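Local coordinates for helicase-like protein (Bacteroides thetaiotaomicron, PDB 2AFC) that probably hydrolyses the bond between ADP-ribose and thymidine in ADP-ribosylated DNA, using a macrodomain fold, at residues A[16-21]-A[71-76]; A[60-65]-A[78-83]; A[95-100]-A[132-137]; A[103-108]-A[140-145]. All coordinates share one frame; numbering follows the deposited sequence.

Contact 1 of 4, residues A[16-21]-A[71-76]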
loop_
_atom_site.group_PDB
_atom_site.type_symbol
_atom_site.label_atom_id
_atom_site.label_comp_id
_atom_site.label_asym_id
_atom_site.label_seq_id
_atom_site.Cartn_x
_atom_site.Cartn_y
_atom_site.Cartn_z
ATOM N N SER A 16 -14.303 -2.081 -13.092
ATOM C CA SER A 16 -14.131 -0.927 -13.969
ATOM C C SER A 16 -13.872 0.268 -13.059
ATOM O O SER A 16 -13.735 0.104 -11.841
ATOM C CB SER A 16 -15.411 -0.675 -14.765
ATOM O OG SER A 16 -16.502 -0.443 -13.892
ATOM N N GLY A 17 -13.826 1.462 -13.650
ATOM C CA GLY A 17 -13.595 2.674 -12.877
ATOM C C GLY A 17 -12.144 2.842 -12.470
ATOM O O GLY A 17 -11.365 1.891 -12.559
ATOM N N VAL A 18 -11.776 4.043 -12.024
ATOM C CA VAL A 18 -10.405 4.305 -11.615
ATOM C C VAL A 18 -10.046 3.396 -10.446
ATOM O O VAL A 18 -10.882 3.128 -9.572
ATOM C CB VAL A 18 -10.202 5.783 -11.216
ATOM C CG1 VAL A 18 -8.749 6.014 -10.803
ATOM C CG2 VAL A 18 -10.563 6.693 -12.393
ATOM N N LYS A 19 -8.801 2.920 -10.438
ATOM C CA LYS A 19 -8.345 2.004 -9.405
ATOM C C LYS A 19 -7.012 2.396 -8.797
ATOM O O LYS A 19 -6.130 2.933 -9.472
ATOM C CB LYS A 19 -8.200 0.588 -9.988
ATOM C CG LYS A 19 -9.403 0.076 -10.779
ATOM C CD LYS A 19 -8.990 -1.061 -11.713
ATOM C CE LYS A 19 -10.174 -1.669 -12.449
ATOM N NZ LYS A 19 -10.751 -0.787 -13.507
ATOM N N VAL A 20 -6.858 2.106 -7.515
ATOM C CA VAL A 20 -5.609 2.407 -6.846
ATOM C C VAL A 20 -5.087 1.164 -6.148
ATOM O O VAL A 20 -5.773 0.538 -5.352
ATOM C CB VAL A 20 -5.768 3.571 -5.824
ATOM C CG1 VAL A 20 -4.436 3.851 -5.136
ATOM C CG2 VAL A 20 -6.234 4.822 -6.548
ATOM N N ILE A 21 -3.863 0.795 -6.488
ATOM C CA ILE A 21 -3.218 -0.356 -5.882
ATOM C C ILE A 21 -2.347 0.162 -4.732
ATOM O O ILE A 21 -1.407 0.929 -4.946
ATOM C CB ILE A 21 -2.351 -1.095 -6.927
ATOM C CG1 ILE A 21 -3.246 -1.609 -8.059
ATOM C CG2 ILE A 21 -1.603 -2.254 -6.271
ATOM C CD1 ILE A 21 -3.625 -0.566 -9.047
ATOM N N GLU A 71 -0.979 3.786 -15.455
ATOM C CA GLU A 71 -1.795 3.543 -16.629
ATOM C C GLU A 71 -3.113 4.294 -16.582
ATOM O O GLU A 71 -3.471 4.866 -15.555
ATOM C CB GLU A 71 -2.033 2.045 -16.762
ATOM C CG GLU A 71 -2.281 1.577 -18.175
ATOM C CD GLU A 71 -1.953 0.116 -18.326
ATOM O OE1 GLU A 71 -2.161 -0.448 -19.426
ATOM O OE2 GLU A 71 -1.476 -0.466 -17.328
ATOM N N ASN A 72 -3.831 4.291 -17.702
ATOM C CA ASN A 72 -5.112 4.986 -17.792
ATOM C C ASN A 72 -6.064 4.560 -16.678
ATOM O O ASN A 72 -6.467 3.403 -16.605
ATOM C CB ASN A 72 -5.759 4.726 -19.152
ATOM C CG ASN A 72 -7.065 5.481 -19.337
ATOM O OD1 ASN A 72 -7.125 6.699 -19.150
ATOM N ND2 ASN A 72 -8.117 4.761 -19.718
ATOM N N LYS A 73 -6.409 5.502 -15.806
ATOM C CA LYS A 73 -7.314 5.233 -14.695
ATOM C C LYS A 73 -6.722 4.218 -13.734
ATOM O O LYS A 73 -7.450 3.448 -13.107
ATOM C CB LYS A 73 -8.661 4.718 -15.216
ATOM C CG LYS A 73 -9.461 5.747 -15.995
ATOM C CD LYS A 73 -10.795 5.189 -16.481
ATOM C CE LYS A 73 -11.711 6.314 -16.955
ATOM N NZ LYS A 73 -11.101 7.140 -18.039
ATOM N N LEU A 74 -5.401 4.214 -13.609
ATOM C CA LEU A 74 -4.751 3.260 -12.716
ATOM C C LEU A 74 -3.581 3.888 -11.965
ATOM O O LEU A 74 -2.658 4.433 -12.581
ATOM C CB LEU A 74 -4.270 2.041 -13.522
ATOM C CG LEU A 74 -3.670 0.903 -12.694
ATOM C CD1 LEU A 74 -4.730 0.399 -11.725
ATOM C CD2 LEU A 74 -3.168 -0.229 -13.601
ATOM N N TYR A 75 -3.615 3.807 -10.639
ATOM C CA TYR A 75 -2.546 4.373 -9.822
ATOM C C TYR A 75 -2.003 3.408 -8.788
ATOM O O TYR A 75 -2.745 2.643 -8.169
ATOM C CB TYR A 75 -3.013 5.614 -9.059
ATOM C CG TYR A 75 -3.614 6.712 -9.891
ATOM C CD1 TYR A 75 -4.882 6.570 -10.451
ATOM C CD2 TYR A 75 -2.949 7.933 -10.052
ATOM C CE1 TYR A 75 -5.481 7.615 -11.142
ATOM C CE2 TYR A 75 -3.542 8.988 -10.741
ATOM C CZ TYR A 75 -4.814 8.821 -11.282
ATOM O OH TYR A 75 -5.419 9.861 -11.956
ATOM N N VAL A 76 -0.696 3.466 -8.587
ATOM C CA VAL A 76 -0.058 2.634 -7.586
ATOM C C VAL A 76 0.153 3.556 -6.391
ATOM O O VAL A 76 0.546 4.712 -6.557
ATOM C CB VAL A 76 1.313 2.112 -8.063
ATOM C CG1 VAL A 76 1.926 1.240 -6.997
ATOM C CG2 VAL A 76 1.156 1.331 -9.354
#
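K19, V20 and I21 run parallel to L74, Y75 and V76 as neighbouring strands, the axes of these short strand segments 4.6 Å apart and 20° from parallel. Three backbone bonds lace them in alternation: K19 N gives to K73 O, Y75 N to K19 O (2.9 Å) and I21 N to Y75 O (2.7 Å). The first acceptor belongs to a type II turn from E71 to L74, which leads the chain into its strand. CA-H groups fill in between these bonds, V20 CA lying 3.2 Å from Y75 O.

V18 sends its two methyls to different partners, CG1 standing anti to the backbone N (chi1 -180°): CG1 meets the edge of the Y75 ring, near the ring plane, at 3.7 Å from CE1, while CG2 lies 3.9 Å from K73 CG, where the two side chains cross nearly at right angles. K19 O also faces the edge of the same ring. Cutting V18 back to an alanine would probably open a gap beside the Y75 ring and strip the K73 methylenes of their apolar neighbour. K19 bends at its end, so that NZ reaches back to G17 O, 2.9 Å away and in the carbonyl plane.

On the face of V20 and Y75, the tyrosine ring makes edge-to-face contacts with F110 and H114. On the other face, I21 and V76 pack against F35 and L39 of helix 35-42. Beyond the pair, V20 bonds to strand 117-121 and V76 to strand 65-71, placing both strands inside the mixed sheet.

Contact 2 of 4, residues A[60-65]-A[78-83]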
loop_
_atom_site.group_PDB
_atom_site.type_symbol
_atom_site.label_atom_id
_atom_site.label_comp_id
_atom_site.label_asym_id
_atom_site.label_seq_id
_atom_site.Cartn_x
_atom_site.Cartn_y
_atom_site.Cartn_z
ATOM N N PHE A 60 9.878 11.905 2.831
ATOM C CA PHE A 60 9.924 10.462 2.742
ATOM C C PHE A 60 9.916 10.029 4.196
ATOM O O PHE A 60 10.961 9.961 4.828
ATOM C CB PHE A 60 11.224 10.009 2.089
ATOM C CG PHE A 60 11.346 8.524 1.962
ATOM C CD1 PHE A 60 10.882 7.875 0.823
ATOM C CD2 PHE A 60 11.904 7.770 2.987
ATOM C CE1 PHE A 60 10.974 6.491 0.701
ATOM C CE2 PHE A 60 12.001 6.380 2.874
ATOM C CZ PHE A 60 11.533 5.740 1.726
ATOM N N THR A 61 8.743 9.736 4.733
ATOM C CA THR A 61 8.658 9.357 6.133
ATOM C C THR A 61 7.437 8.473 6.383
ATOM O O THR A 61 6.503 8.469 5.591
ATOM C CB THR A 61 8.574 10.634 7.005
ATOM O OG1 THR A 61 8.506 10.277 8.391
ATOM C CG2 THR A 61 7.345 11.447 6.630
ATOM N N LEU A 62 7.456 7.720 7.478
ATOM C CA LEU A 62 6.360 6.824 7.836
ATOM C C LEU A 62 5.026 7.569 7.862
ATOM O O LEU A 62 4.913 8.629 8.470
ATOM C CB LEU A 62 6.637 6.188 9.207
ATOM C CG LEU A 62 7.743 5.126 9.290
ATOM C CD1 LEU A 62 8.273 4.988 10.724
ATOM C CD2 LEU A 62 7.190 3.795 8.789
ATOM N N GLY A 63 4.020 7.018 7.190
ATOM C CA GLY A 63 2.717 7.656 7.165
ATOM C C GLY A 63 2.498 8.398 5.863
ATOM O O GLY A 63 1.362 8.710 5.498
ATOM N N ALA A 64 3.581 8.682 5.148
ATOM C CA ALA A 64 3.457 9.396 3.886
ATOM C C ALA A 64 3.000 8.463 2.764
ATOM O O ALA A 64 3.120 7.240 2.856
ATOM C CB ALA A 64 4.781 10.045 3.521
ATOM N N VAL A 65 2.476 9.044 1.697
ATOM C CA VAL A 65 2.008 8.244 0.587
ATOM C C VAL A 65 2.395 8.890 -0.726
ATOM O O VAL A 65 2.204 10.093 -0.905
ATOM C CB VAL A 65 0.471 8.100 0.598
ATOM C CG1 VAL A 65 0.047 7.110 -0.485
ATOM C CG2 VAL A 65 -0.017 7.644 1.976
ATOM N N ASN A 78 2.348 3.972 -3.159
ATOM C CA ASN A 78 3.496 3.561 -2.336
ATOM C C ASN A 78 3.277 4.082 -0.927
ATOM O O ASN A 78 3.382 5.277 -0.677
ATOM C CB ASN A 78 4.809 4.117 -2.905
ATOM C CG ASN A 78 5.234 3.414 -4.194
ATOM O OD1 ASN A 78 5.167 2.194 -4.288
ATOM N ND2 ASN A 78 5.685 4.179 -5.179
HETATM N N MSE A 79 2.961 3.184 -0.005
HETATM C CA MSE A 79 2.688 3.597 1.362
HETATM C C MSE A 79 3.802 3.232 2.326
HETATM O O MSE A 79 4.086 2.051 2.545
HETATM C CB MSE A 79 1.388 2.966 1.873
HETATM C CG MSE A 79 0.255 2.925 0.866
HETATM SE SE MSE A 79 -1.473 2.481 1.670
HETATM C CE MSE A 79 -1.025 0.694 2.169
ATOM N N ILE A 80 4.406 4.245 2.935
ATOM C CA ILE A 80 5.482 3.992 3.882
ATOM C C ILE A 80 4.932 3.676 5.268
ATOM O O ILE A 80 4.804 4.568 6.114
ATOM C CB ILE A 80 6.444 5.199 3.966
ATOM C CG1 ILE A 80 7.028 5.491 2.580
ATOM C CG2 ILE A 80 7.580 4.895 4.920
ATOM C CD1 ILE A 80 7.831 4.357 1.874
ATOM N N GLY A 81 4.608 2.402 5.496
ATOM C CA GLY A 81 4.082 1.970 6.785
ATOM C C GLY A 81 4.972 0.935 7.451
ATOM O O GLY A 81 4.568 0.227 8.384
ATOM N N GLN A 82 6.210 0.860 6.986
ATOM C CA GLN A 82 7.158 -0.105 7.526
ATOM C C GLN A 82 8.480 0.555 7.932
ATOM O O GLN A 82 9.077 1.325 7.177
ATOM C CB GLN A 82 7.405 -1.186 6.477
ATOM C CG GLN A 82 7.530 -2.572 7.048
ATOM C CD GLN A 82 7.833 -3.605 5.981
ATOM O OE1 GLN A 82 6.936 -4.066 5.269
ATOM N NE2 GLN A 82 9.109 -3.963 5.857
ATOM N N HIS A 83 8.937 0.240 9.133
ATOM C CA HIS A 83 10.179 0.811 9.642
ATOM C C HIS A 83 11.330 -0.182 9.533
ATOM O O HIS A 83 11.434 -1.108 10.330
ATOM C CB HIS A 83 10.008 1.224 11.101
ATOM C CG HIS A 83 11.234 1.844 11.684
ATOM N ND1 HIS A 83 11.796 1.413 12.866
ATOM C CD2 HIS A 83 12.035 2.833 11.220
ATOM C CE1 HIS A 83 12.894 2.110 13.104
ATOM N NE2 HIS A 83 13.061 2.975 12.120
#
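I80 points its side chain at the loop 60-65 and meets it with each of its branches. CD1 ends at the F60 ring, equally far from CE1 and CZ (4.0 Å to CZ), the two side chains crossing at about a right angle. CG2 turns instead to the backbone, 3.7 Å from L62 CA, and I80 CB lies as close to T61 O. F60 reaches this place with CG anti to its backbone N (chi1 180°), and its ring is held further by edge-to-face contacts with W53 and Y54.

L62 leans along the strand. Its CD2 lies 3.5 Å from Q82 O, and its CD1 touches H83 CB, the two side chains crossing at a slant. At the other end, V65 and M79, a selenomethionine, form an antiparallel non-hydrogen-bonded pair whose side chains share one face of the sheet; V65 CG1 and M79 CG are only loosely in touch.

Both polar backbone groups of I80 are used: G63 N gives to I80 O at 2.8 Å, and I80 N gives to A64 O across a longer 3.3 Å. At the backbone angles of G63 (phi 101°, psi -18°) a CB would jam against the carbonyl of L62.

A type II turn from T61 to A64 thus faces an inverse gamma turn centred on I80. This is the open end of a beta hairpin, where strand 65-71, at the sheet's margin, begins its antiparallel run beside strand 74-82.

Contact 3 of 4, residues A[95-100]-A[132-137]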
loop_
_atom_site.group_PDB
_atom_site.type_symbol
_atom_site.label_atom_id
_atom_site.label_comp_id
_atom_site.label_asym_id
_atom_site.label_seq_id
_atom_site.Cartn_x
_atom_site.Cartn_y
_atom_site.Cartn_z
ATOM N N ILE A 95 6.576 -3.359 11.104
ATOM C CA ILE A 95 5.296 -2.785 10.722
ATOM C C ILE A 95 4.875 -1.669 11.684
ATOM O O ILE A 95 5.040 -1.786 12.897
ATOM C CB ILE A 95 4.200 -3.872 10.696
ATOM C CG1 ILE A 95 2.909 -3.314 10.087
ATOM C CG2 ILE A 95 3.956 -4.389 12.112
ATOM C CD1 ILE A 95 2.055 -2.326 10.909
ATOM N N ARG A 96 4.340 -0.582 11.130
ATOM C CA ARG A 96 3.875 0.553 11.934
ATOM C C ARG A 96 2.404 0.799 11.667
ATOM O O ARG A 96 2.034 1.431 10.672
ATOM C CB ARG A 96 4.666 1.827 11.604
ATOM C CG ARG A 96 6.071 1.838 12.149
ATOM C CD ARG A 96 6.058 1.633 13.640
ATOM N NE ARG A 96 7.407 1.628 14.189
ATOM C CZ ARG A 96 8.231 0.588 14.157
ATOM N NH1 ARG A 96 7.846 -0.554 13.604
ATOM N NH2 ARG A 96 9.440 0.689 14.685
ATOM N N TYR A 97 1.567 0.302 12.568
ATOM C CA TYR A 97 0.124 0.423 12.425
ATOM C C TYR A 97 -0.400 1.850 12.408
ATOM O O TYR A 97 -1.356 2.133 11.689
ATOM C CB TYR A 97 -0.565 -0.386 13.511
ATOM C CG TYR A 97 -0.372 -1.875 13.344
ATOM C CD1 TYR A 97 -0.898 -2.553 12.233
ATOM C CD2 TYR A 97 0.298 -2.617 14.309
ATOM C CE1 TYR A 97 -0.762 -3.945 12.098
ATOM C CE2 TYR A 97 0.439 -3.987 14.187
ATOM C CZ TYR A 97 -0.098 -4.646 13.085
ATOM O OH TYR A 97 0.002 -6.015 13.024
ATOM N N ASP A 98 0.213 2.748 13.183
ATOM C CA ASP A 98 -0.226 4.145 13.192
ATOM C C ASP A 98 0.156 4.797 11.858
ATOM O O ASP A 98 -0.495 5.732 11.401
ATOM C CB ASP A 98 0.410 4.914 14.358
ATOM C CG ASP A 98 -0.083 4.432 15.709
ATOM O OD1 ASP A 98 -1.313 4.272 15.885
ATOM O OD2 ASP A 98 0.754 4.219 16.608
ATOM N N ALA A 99 1.210 4.291 11.235
ATOM C CA ALA A 99 1.659 4.810 9.953
ATOM C C ALA A 99 0.736 4.330 8.848
ATOM O O ALA A 99 0.356 5.106 7.971
ATOM C CB ALA A 99 3.066 4.351 9.670
ATOM N N VAL A 100 0.377 3.047 8.881
ATOM C CA VAL A 100 -0.511 2.503 7.853
ATOM C C VAL A 100 -1.841 3.255 7.930
ATOM O O VAL A 100 -2.474 3.525 6.899
ATOM C CB VAL A 100 -0.756 0.979 8.040
ATOM C CG1 VAL A 100 -1.771 0.481 7.018
ATOM C CG2 VAL A 100 0.554 0.212 7.874
ATOM N N TRP A 132 -3.209 -9.878 10.109
ATOM C CA TRP A 132 -4.482 -9.496 9.521
ATOM C C TRP A 132 -5.558 -9.065 10.505
ATOM O O TRP A 132 -6.349 -8.181 10.199
ATOM C CB TRP A 132 -5.025 -10.611 8.634
ATOM C CG TRP A 132 -5.913 -10.062 7.585
ATOM C CD1 TRP A 132 -7.237 -10.326 7.404
ATOM C CD2 TRP A 132 -5.554 -9.100 6.588
ATOM N NE1 TRP A 132 -7.727 -9.586 6.351
ATOM C CE2 TRP A 132 -6.712 -8.825 5.834
ATOM C CE3 TRP A 132 -4.366 -8.444 6.259
ATOM C CZ2 TRP A 132 -6.717 -7.919 4.776
ATOM C CZ3 TRP A 132 -4.370 -7.540 5.202
ATOM C CH2 TRP A 132 -5.538 -7.288 4.475
ATOM N N GLU A 133 -5.594 -9.687 11.677
ATOM C CA GLU A 133 -6.581 -9.325 12.690
ATOM C C GLU A 133 -6.616 -7.819 12.956
ATOM O O GLU A 133 -7.689 -7.221 13.011
ATOM C CB GLU A 133 -6.305 -10.067 14.000
ATOM C CG GLU A 133 -6.960 -11.440 14.097
ATOM C CD GLU A 133 -6.596 -12.347 12.940
ATOM O OE1 GLU A 133 -5.399 -12.681 12.794
ATOM O OE2 GLU A 133 -7.511 -12.722 12.175
ATOM N N LEU A 134 -5.445 -7.208 13.129
ATOM C CA LEU A 134 -5.374 -5.767 13.365
ATOM C C LEU A 134 -5.558 -4.999 12.059
ATOM O O LEU A 134 -6.403 -4.111 11.960
ATOM C CB LEU A 134 -4.027 -5.375 13.979
ATOM C CG LEU A 134 -3.754 -5.679 15.452
ATOM C CD1 LEU A 134 -3.427 -7.154 15.641
ATOM C CD2 LEU A 134 -2.590 -4.818 15.918
HETATM N N MSE A 135 -4.758 -5.355 11.062
HETATM C CA MSE A 135 -4.799 -4.715 9.759
HETATM C C MSE A 135 -6.229 -4.599 9.224
HETATM O O MSE A 135 -6.631 -3.550 8.724
HETATM C CB MSE A 135 -3.926 -5.511 8.783
HETATM C CG MSE A 135 -3.618 -4.798 7.493
HETATM SE SE MSE A 135 -2.636 -3.157 7.805
HETATM C CE MSE A 135 -0.967 -3.917 8.432
ATOM N N GLU A 136 -6.992 -5.679 9.332
ATOM C CA GLU A 136 -8.371 -5.688 8.860
ATOM C C GLU A 136 -9.190 -4.554 9.482
ATOM O O GLU A 136 -9.973 -3.893 8.793
ATOM C CB GLU A 136 -9.014 -7.040 9.175
ATOM C CG GLU A 136 -10.475 -7.162 8.795
ATOM C CD GLU A 136 -10.959 -8.592 8.913
ATOM O OE1 GLU A 136 -10.753 -9.202 9.987
ATOM O OE2 GLU A 136 -11.540 -9.103 7.928
ATOM N N GLN A 137 -9.008 -4.333 10.782
ATOM C CA GLN A 137 -9.725 -3.269 11.486
ATOM C C GLN A 137 -9.342 -1.888 10.959
ATOM O O GLN A 137 -10.193 -1.008 10.828
ATOM C CB GLN A 137 -9.438 -3.335 12.984
ATOM C CG GLN A 137 -10.143 -4.473 13.686
ATOM C CD GLN A 137 -11.645 -4.352 13.575
ATOM O OE1 GLN A 137 -12.316 -5.254 13.074
ATOM N NE2 GLN A 137 -12.184 -3.223 14.034
#
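Y97 and L134 make the CH-pi contact of this helix pair: CD2 of L134 stands over one face of the Y97 ring, 3.9 Å from its centroid and 24° off the ring normal. It is displaced toward the rim, nearest CE2 at 3.6 Å, and the two side chains cross at about a right angle. The opposite face of the ring carries CD1 of I95, also displaced toward the rim, so that the ring is sandwiched between two aliphatic groups.

The remaining contacts are apolar and centre on M135, a selenomethionine. Its CG leaves anti to the backbone N (chi1 -166°), and bends at chi2 and chi3 then swing the methyl round to the ring of Y97, where CE lies 3.7 Å from CE1. The selenium meets V100, with SE 3.8 Å from CG1. CE also approaches I95 CD1, at 4.2 Å.

Polar bonds lead elsewhere: Y97 OH has a weak bond from K131 N, and R96 sits at the N-cap position right before helix 97-113. Exchanging Y97 for a serine would probably leave I95 CD1 and L134 CD2 without the ring that lies between them and take from M135 CE its nearest neighbour across the contact, opening a gap between the helices.

No hydrogen bond or salt bridge spans the two segments, so the contact rests on the fit of apolar groups: M135 and V100 are buried, while L134 lies at the exposed margin.

Contact 4 of 4, residues A[103-108]-A[140-145]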
loop_
_atom_site.group_PDB
_atom_site.type_symbol
_atom_site.label_atom_id
_atom_site.label_comp_id
_atom_site.label_asym_id
_atom_site.label_seq_id
_atom_site.Cartn_x
_atom_site.Cartn_y
_atom_site.Cartn_z
ATOM N N CYS A 103 -1.370 6.593 6.276
ATOM C CA CYS A 103 -1.286 6.274 4.857
ATOM C C CYS A 103 -2.660 6.045 4.234
ATOM O O CYS A 103 -3.011 6.693 3.246
ATOM C CB CYS A 103 -0.403 5.033 4.632
ATOM S SG CYS A 103 1.384 5.292 4.872
ATOM N N LEU A 104 -3.430 5.133 4.822
ATOM C CA LEU A 104 -4.759 4.804 4.317
ATOM C C LEU A 104 -5.686 6.002 4.413
ATOM O O LEU A 104 -6.480 6.267 3.505
ATOM C CB LEU A 104 -5.349 3.620 5.090
ATOM C CG LEU A 104 -4.642 2.271 4.908
ATOM C CD1 LEU A 104 -5.299 1.235 5.779
ATOM C CD2 LEU A 104 -4.680 1.854 3.456
ATOM N N LYS A 105 -5.576 6.729 5.513
ATOM C CA LYS A 105 -6.387 7.918 5.716
ATOM C C LYS A 105 -6.139 8.852 4.523
ATOM O O LYS A 105 -7.053 9.496 4.025
ATOM C CB LYS A 105 -5.990 8.559 7.051
ATOM C CG LYS A 105 -6.678 9.855 7.415
ATOM C CD LYS A 105 -6.567 10.097 8.931
ATOM C CE LYS A 105 -7.475 9.140 9.704
ATOM N NZ LYS A 105 -7.128 9.013 11.147
ATOM N N GLU A 106 -4.906 8.875 4.032
ATOM C CA GLU A 106 -4.559 9.722 2.902
ATOM C C GLU A 106 -5.023 9.096 1.598
ATOM O O GLU A 106 -5.323 9.805 0.632
ATOM C CB GLU A 106 -3.051 9.947 2.861
ATOM C CG GLU A 106 -2.674 11.389 2.681
ATOM C CD GLU A 106 -2.937 11.856 1.290
ATOM O OE1 GLU A 106 -3.180 13.065 1.093
ATOM O OE2 GLU A 106 -2.886 11.004 0.383
ATOM N N VAL A 107 -5.069 7.764 1.564
ATOM C CA VAL A 107 -5.521 7.076 0.365
ATOM C C VAL A 107 -7.018 7.326 0.242
ATOM O O VAL A 107 -7.553 7.513 -0.854
ATOM C CB VAL A 107 -5.257 5.549 0.444
ATOM C CG1 VAL A 107 -6.108 4.813 -0.584
ATOM C CG2 VAL A 107 -3.794 5.262 0.175
ATOM N N ALA A 108 -7.689 7.334 1.387
ATOM C CA ALA A 108 -9.119 7.568 1.426
ATOM C C ALA A 108 -9.482 8.798 0.607
ATOM O O ALA A 108 -10.282 8.712 -0.326
ATOM C CB ALA A 108 -9.570 7.736 2.857
ATOM N N LYS A 140 -10.933 -1.168 7.714
ATOM C CA LYS A 140 -12.326 -0.957 8.042
ATOM C C LYS A 140 -12.586 0.480 8.495
ATOM O O LYS A 140 -13.378 1.198 7.878
ATOM C CB LYS A 140 -12.708 -1.950 9.141
ATOM C CG LYS A 140 -14.177 -2.057 9.485
ATOM C CD LYS A 140 -14.334 -3.001 10.677
ATOM C CE LYS A 140 -15.753 -3.033 11.222
ATOM N NZ LYS A 140 -15.802 -3.781 12.521
ATOM N N GLU A 141 -11.901 0.901 9.557
ATOM C CA GLU A 141 -12.087 2.242 10.101
ATOM C C GLU A 141 -11.670 3.373 9.175
ATOM O O GLU A 141 -12.224 4.465 9.246
ATOM C CB GLU A 141 -11.337 2.402 11.432
ATOM C CG GLU A 141 -11.722 3.683 12.177
ATOM C CD GLU A 141 -10.830 4.005 13.374
ATOM O OE1 GLU A 141 -10.716 3.164 14.288
ATOM O OE2 GLU A 141 -10.246 5.117 13.406
ATOM N N GLU A 142 -10.704 3.118 8.299
ATOM C CA GLU A 142 -10.221 4.164 7.404
ATOM C C GLU A 142 -10.774 4.171 5.980
ATOM O O GLU A 142 -10.809 5.226 5.341
ATOM C CB GLU A 142 -8.694 4.129 7.345
ATOM C CG GLU A 142 -8.007 4.380 8.679
ATOM C CD GLU A 142 -8.441 5.685 9.344
ATOM O OE1 GLU A 142 -8.666 6.694 8.640
ATOM O OE2 GLU A 142 -8.550 5.707 10.581
ATOM N N LEU A 143 -11.207 3.017 5.477
ATOM C CA LEU A 143 -11.729 2.956 4.115
ATOM C C LEU A 143 -13.187 2.525 3.991
ATOM O O LEU A 143 -13.986 3.209 3.360
ATOM C CB LEU A 143 -10.852 2.037 3.257
ATOM C CG LEU A 143 -9.364 2.393 3.141
ATOM C CD1 LEU A 143 -8.667 1.386 2.211
ATOM C CD2 LEU A 143 -9.214 3.815 2.597
ATOM N N ILE A 144 -13.547 1.393 4.579
ATOM C CA ILE A 144 -14.922 0.935 4.470
ATOM C C ILE A 144 -15.872 1.931 5.115
ATOM O O ILE A 144 -17.017 2.073 4.690
ATOM C CB ILE A 144 -15.110 -0.433 5.131
ATOM C CG1 ILE A 144 -14.114 -1.435 4.540
ATOM C CG2 ILE A 144 -16.531 -0.924 4.904
ATOM C CD1 ILE A 144 -14.190 -1.716 3.010
ATOM N N THR A 145 -15.385 2.629 6.136
ATOM C CA THR A 145 -16.185 3.618 6.850
ATOM C C THR A 145 -16.575 4.812 5.995
ATOM O O THR A 145 -17.606 5.433 6.231
ATOM C CB THR A 145 -15.441 4.122 8.083
ATOM O OG1 THR A 145 -15.466 3.104 9.090
ATOM C CG2 THR A 145 -16.091 5.378 8.623
#
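E142 OE2 is drawn by two basic groups: R101 NH1 in a salt bridge and, in a long salt bridge, K105 NZ at 3.6 Å. The neighbouring E141 also pairs with R101, through OE1, so the acids of helix 132-144 face the bases of helix 97-113. E142 leaves its helix toward 103-108 and folds at chi2 (-55°), which lays its carboxylate obliquely across the aliphatic chain of K105. Here OE1 lies 3.6 Å from K105 CB. The two cations would be expected to favour the charged form of this buried carboxylate.

Inward of this polar strip the contact is apolar. CB of L104 and CB of E142 face each other at 4.1 Å, and the L104 CD2 and L143 CD1 methyls meet at a similar distance. The other methyl of L143, CD2, lies 3.9 Å from A108 CB and 3.8 Å from L104 O. The backbones come close here, and A108, with only a CB, rests it 3.7 Å from E142 O.

The axes of the helix segments run 8.8 Å apart at 16°, nearly parallel. L104 also touches M79 of strand 74-82, and L143 reaches V150 of strand 150-154. Side-by-side helices, each linking parallel strands and laid on the sheet, are the layering expected of the macrodomain's alpha/beta/alpha sandwich.

Overall arrangement
Contacts 3 and 4 hold the same two helices, 97-113 and 132-144, at points 11 Å apart between centres: both are largely buried, but contact 3 is wholly apolar across its segments whereas contact 4 adds a charged strip. Contacts 1 and 2 share strand 74-82, lie on opposite sides of the chain's centre about 20 Å apart, and rely on backbone hydrogen bonds; each is only partly buried. Contact 1 is parallel strand pairing, contact 2 a turn against a strand end. Contact 2 joins sheet to helices: G81 O lies 2.9 Å from R96 N of contact 3, and V65 CG2 packs against C103 O of contact 4.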